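Aminoglycoside 3'-phosphotransferase AphA1-IAB (Acinetobacter baumannii, PDB 4GKH) confers resistance to kanamycin and related aminoglycosides, probably by phosphorylating the antibiotic at its 3'-hydroxyl with a nucleoside triphosphate as phosphate donor. Local coordinates at residues 146-150 / 183-189. Coordinates in Å, arbitrary orientation, origin at the centre of the assembly. Numbering follows the deposited sequence.
Sequences RVFRL and MHKLLPF
In the largely helical C-terminal lobe of this protein-kinase-like fold, the first turn of helix 146-158 packs against Met183 and His184 in the C-terminal part of helix 176-184 and the chain after them. The backbones stay well apart, with Leu150 CA 9.8 Å from His184 CA and Arg146 CA 10.1 Å from Pro188 CA, so side chains bridge the gap. Arg146 and Leu150, one helical turn apart and joined by a 2.8 Å hydrogen bond from Leu150 N to Arg146 O, both direct their CA-to-CB bonds toward the other segment. Leu150 (mt) sets CD2 3.5 Å from CE of selenomethionine Met183, beside the His184 ring, and CD1 3.7 Å from Leu187 CD1. His184 itself turns ND1 back to the carbonyl of Trp180. Lys185 and Leu186 keep near-helical turn angles; from Leu187 (-75/151) the chain is extended, passing through a cis peptide bond into Pro188, whose CB lies 3.4 Å from Arg146 NH1. Leu187 (mt) meets both helix residues, its CD2 3.3 Å from Arg146 NE. The Phe189 ring (chi1 p) meets Phe264 of helix 259-269 edge-to-face. The contact lies at the surface; the Met183 side chain is about 11 Å from bound kanamycin. Arg146, with chi1 at 91° and chi2 and chi3 trans, places its guanidinium over the Phe189 ring face in a cation-pi contact, CZ 4.3 Å from the centroid and 7° off the normal. Two hydrogen bonds converge on one backbone carbonyl: Arg146 NH1 and NH2 donate to Phe189 O at 3.1 and 3.0 Å.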
loop_
_atom_site.group_PDB
_atom_site.type_symbol
_atom_site.label_atom_id
_atom_site.label_comp_id
_atom_site.label_asym_id
_atom_site.label_seq_id
_atom_site.Cartn_x
_atom_site.Cartn_y
_atom_site.Cartn_z
ATOM N N ARG A 146 6.925 -14.296 -2.030
ATOM C CA ARG A 146 7.053 -14.551 -0.604
ATOM C C ARG A 146 8.497 -14.825 -0.182
ATOM O O ARG A 146 8.898 -14.444 0.905
ATOM C CB ARG A 146 6.088 -15.646 -0.132
ATOM C CG ARG A 146 6.614 -17.055 -0.167
ATOM C CD ARG A 146 5.847 -17.912 0.834
ATOM N NE ARG A 146 6.089 -19.339 0.661
ATOM C CZ ARG A 146 5.366 -20.130 -0.125
ATOM N NH1 ARG A 146 5.658 -21.421 -0.211
ATOM N NH2 ARG A 146 4.352 -19.631 -0.825
ATOM N N VAL A 147 9.297 -15.464 -1.033
ATOM C CA VAL A 147 10.699 -15.707 -0.710
ATOM C C VAL A 147 11.427 -14.372 -0.534
ATOM O O VAL A 147 12.232 -14.187 0.393
ATOM C CB VAL A 147 11.358 -16.604 -1.789
ATOM C CG1 VAL A 147 12.858 -16.404 -1.845
ATOM C CG2 VAL A 147 11.002 -18.074 -1.541
ATOM N N PHE A 148 11.111 -13.428 -1.422
ATOM C CA PHE A 148 11.677 -12.080 -1.368
ATOM C C PHE A 148 11.227 -11.299 -0.115
ATOM O O PHE A 148 12.035 -10.668 0.578
ATOM C CB PHE A 148 11.296 -11.311 -2.639
ATOM C CG PHE A 148 11.743 -9.880 -2.643
ATOM C CD1 PHE A 148 13.046 -9.551 -2.989
ATOM C CD2 PHE A 148 10.857 -8.861 -2.320
ATOM C CE1 PHE A 148 13.469 -8.229 -2.984
ATOM C CE2 PHE A 148 11.267 -7.537 -2.316
ATOM C CZ PHE A 148 12.571 -7.216 -2.651
ATOM N N ARG A 149 9.933 -11.342 0.178
ATOM C CA ARG A 149 9.390 -10.594 1.313
ATOM C C ARG A 149 9.797 -11.214 2.634
ATOM O O ARG A 149 9.986 -10.504 3.629
ATOM C CB ARG A 149 7.853 -10.506 1.247
ATOM C CG ARG A 149 7.257 -9.758 0.043
ATOM C CD ARG A 149 7.641 -8.273 -0.072
ATOM N NE ARG A 149 7.323 -7.464 1.110
ATOM C CZ ARG A 149 6.098 -7.080 1.472
ATOM N NH1 ARG A 149 5.033 -7.431 0.756
ATOM N NH2 ARG A 149 5.938 -6.339 2.562
ATOM N N LEU A 150 9.913 -12.536 2.669
ATOM C CA LEU A 150 10.327 -13.181 3.915
ATOM C C LEU A 150 11.766 -12.778 4.267
ATOM O O LEU A 150 12.098 -12.499 5.424
ATOM C CB LEU A 150 10.183 -14.697 3.819
ATOM C CG LEU A 150 8.758 -15.212 4.046
ATOM C CD1 LEU A 150 8.646 -16.664 3.608
ATOM C CD2 LEU A 150 8.352 -15.083 5.505
HETATM N N MSE A 183 4.782 -18.115 12.051
HETATM C CA MSE A 183 4.496 -17.870 10.653
HETATM C C MSE A 183 5.045 -18.998 9.778
HETATM O O MSE A 183 4.428 -19.369 8.788
HETATM C CB MSE A 183 5.076 -16.522 10.220
HETATM C CG MSE A 183 4.751 -16.160 8.780
HETATM SE SE MSE A 183 5.271 -14.371 8.262
HETATM C CE MSE A 183 7.164 -14.467 8.762
ATOM N N HIS A 184 6.200 -19.552 10.140
ATOM C CA HIS A 184 6.806 -20.577 9.288
ATOM C C HIS A 184 6.095 -21.933 9.341
ATOM O O HIS A 184 6.254 -22.760 8.447
ATOM C CB HIS A 184 8.319 -20.687 9.523
ATOM C CG HIS A 184 9.086 -19.564 8.898
ATOM N ND1 HIS A 184 9.117 -18.296 9.438
ATOM C CD2 HIS A 184 9.797 -19.499 7.746
ATOM C CE1 HIS A 184 9.827 -17.502 8.657
ATOM N NE2 HIS A 184 10.255 -18.208 7.625
ATOM N N LYS A 185 5.268 -22.129 10.363
ATOM C CA LYS A 185 4.453 -23.339 10.464
ATOM C C LYS A 185 3.315 -23.452 9.431
ATOM O O LYS A 185 2.799 -24.543 9.195
ATOM C CB LYS A 185 3.935 -23.505 11.894
ATOM C CG LYS A 185 5.068 -23.627 12.896
ATOM C CD LYS A 185 4.603 -23.455 14.328
ATOM C CE LYS A 185 5.788 -23.509 15.283
ATOM N NZ LYS A 185 5.376 -23.333 16.704
ATOM N N LEU A 186 2.948 -22.338 8.803
ATOM C CA LEU A 186 1.921 -22.336 7.760
ATOM C C LEU A 186 2.454 -22.761 6.382
ATOM O O LEU A 186 1.701 -23.260 5.538
ATOM C CB LEU A 186 1.304 -20.935 7.655
ATOM C CG LEU A 186 0.906 -20.248 8.965
ATOM C CD1 LEU A 186 0.725 -18.754 8.750
ATOM C CD2 LEU A 186 -0.358 -20.852 9.555
ATOM N N LEU A 187 3.749 -22.544 6.159
ATOM C CA LEU A 187 4.393 -22.818 4.869
ATOM C C LEU A 187 4.606 -24.323 4.640
ATOM O O LEU A 187 4.804 -25.073 5.598
ATOM C CB LEU A 187 5.729 -22.053 4.773
ATOM C CG LEU A 187 5.643 -20.521 4.676
ATOM C CD1 LEU A 187 7.024 -19.868 4.509
ATOM C CD2 LEU A 187 4.704 -20.098 3.540
ATOM N N PRO A 188 4.599 -24.767 3.370
ATOM C CA PRO A 188 4.479 -23.945 2.159
ATOM C C PRO A 188 3.168 -24.104 1.388
ATOM O O PRO A 188 2.418 -25.053 1.605
ATOM C CB PRO A 188 5.641 -24.461 1.304
ATOM C CG PRO A 188 5.723 -25.933 1.654
ATOM C CD PRO A 188 5.126 -26.107 3.052
ATOM N N PHE A 189 2.909 -23.165 0.480
ATOM C CA PHE A 189 1.783 -23.264 -0.445
ATOM C C PHE A 189 2.199 -22.806 -1.844
ATOM O O PHE A 189 3.168 -22.068 -1.997
ATOM C CB PHE A 189 0.587 -22.446 0.054
ATOM C CG PHE A 189 0.889 -20.990 0.282
ATOM C CD1 PHE A 189 0.747 -20.067 -0.742
ATOM C CD2 PHE A 189 1.303 -20.540 1.529
ATOM C CE1 PHE A 189 1.020 -18.729 -0.534
ATOM C CE2 PHE A 189 1.576 -19.202 1.745
ATOM C CZ PHE A 189 1.438 -18.295 0.712
#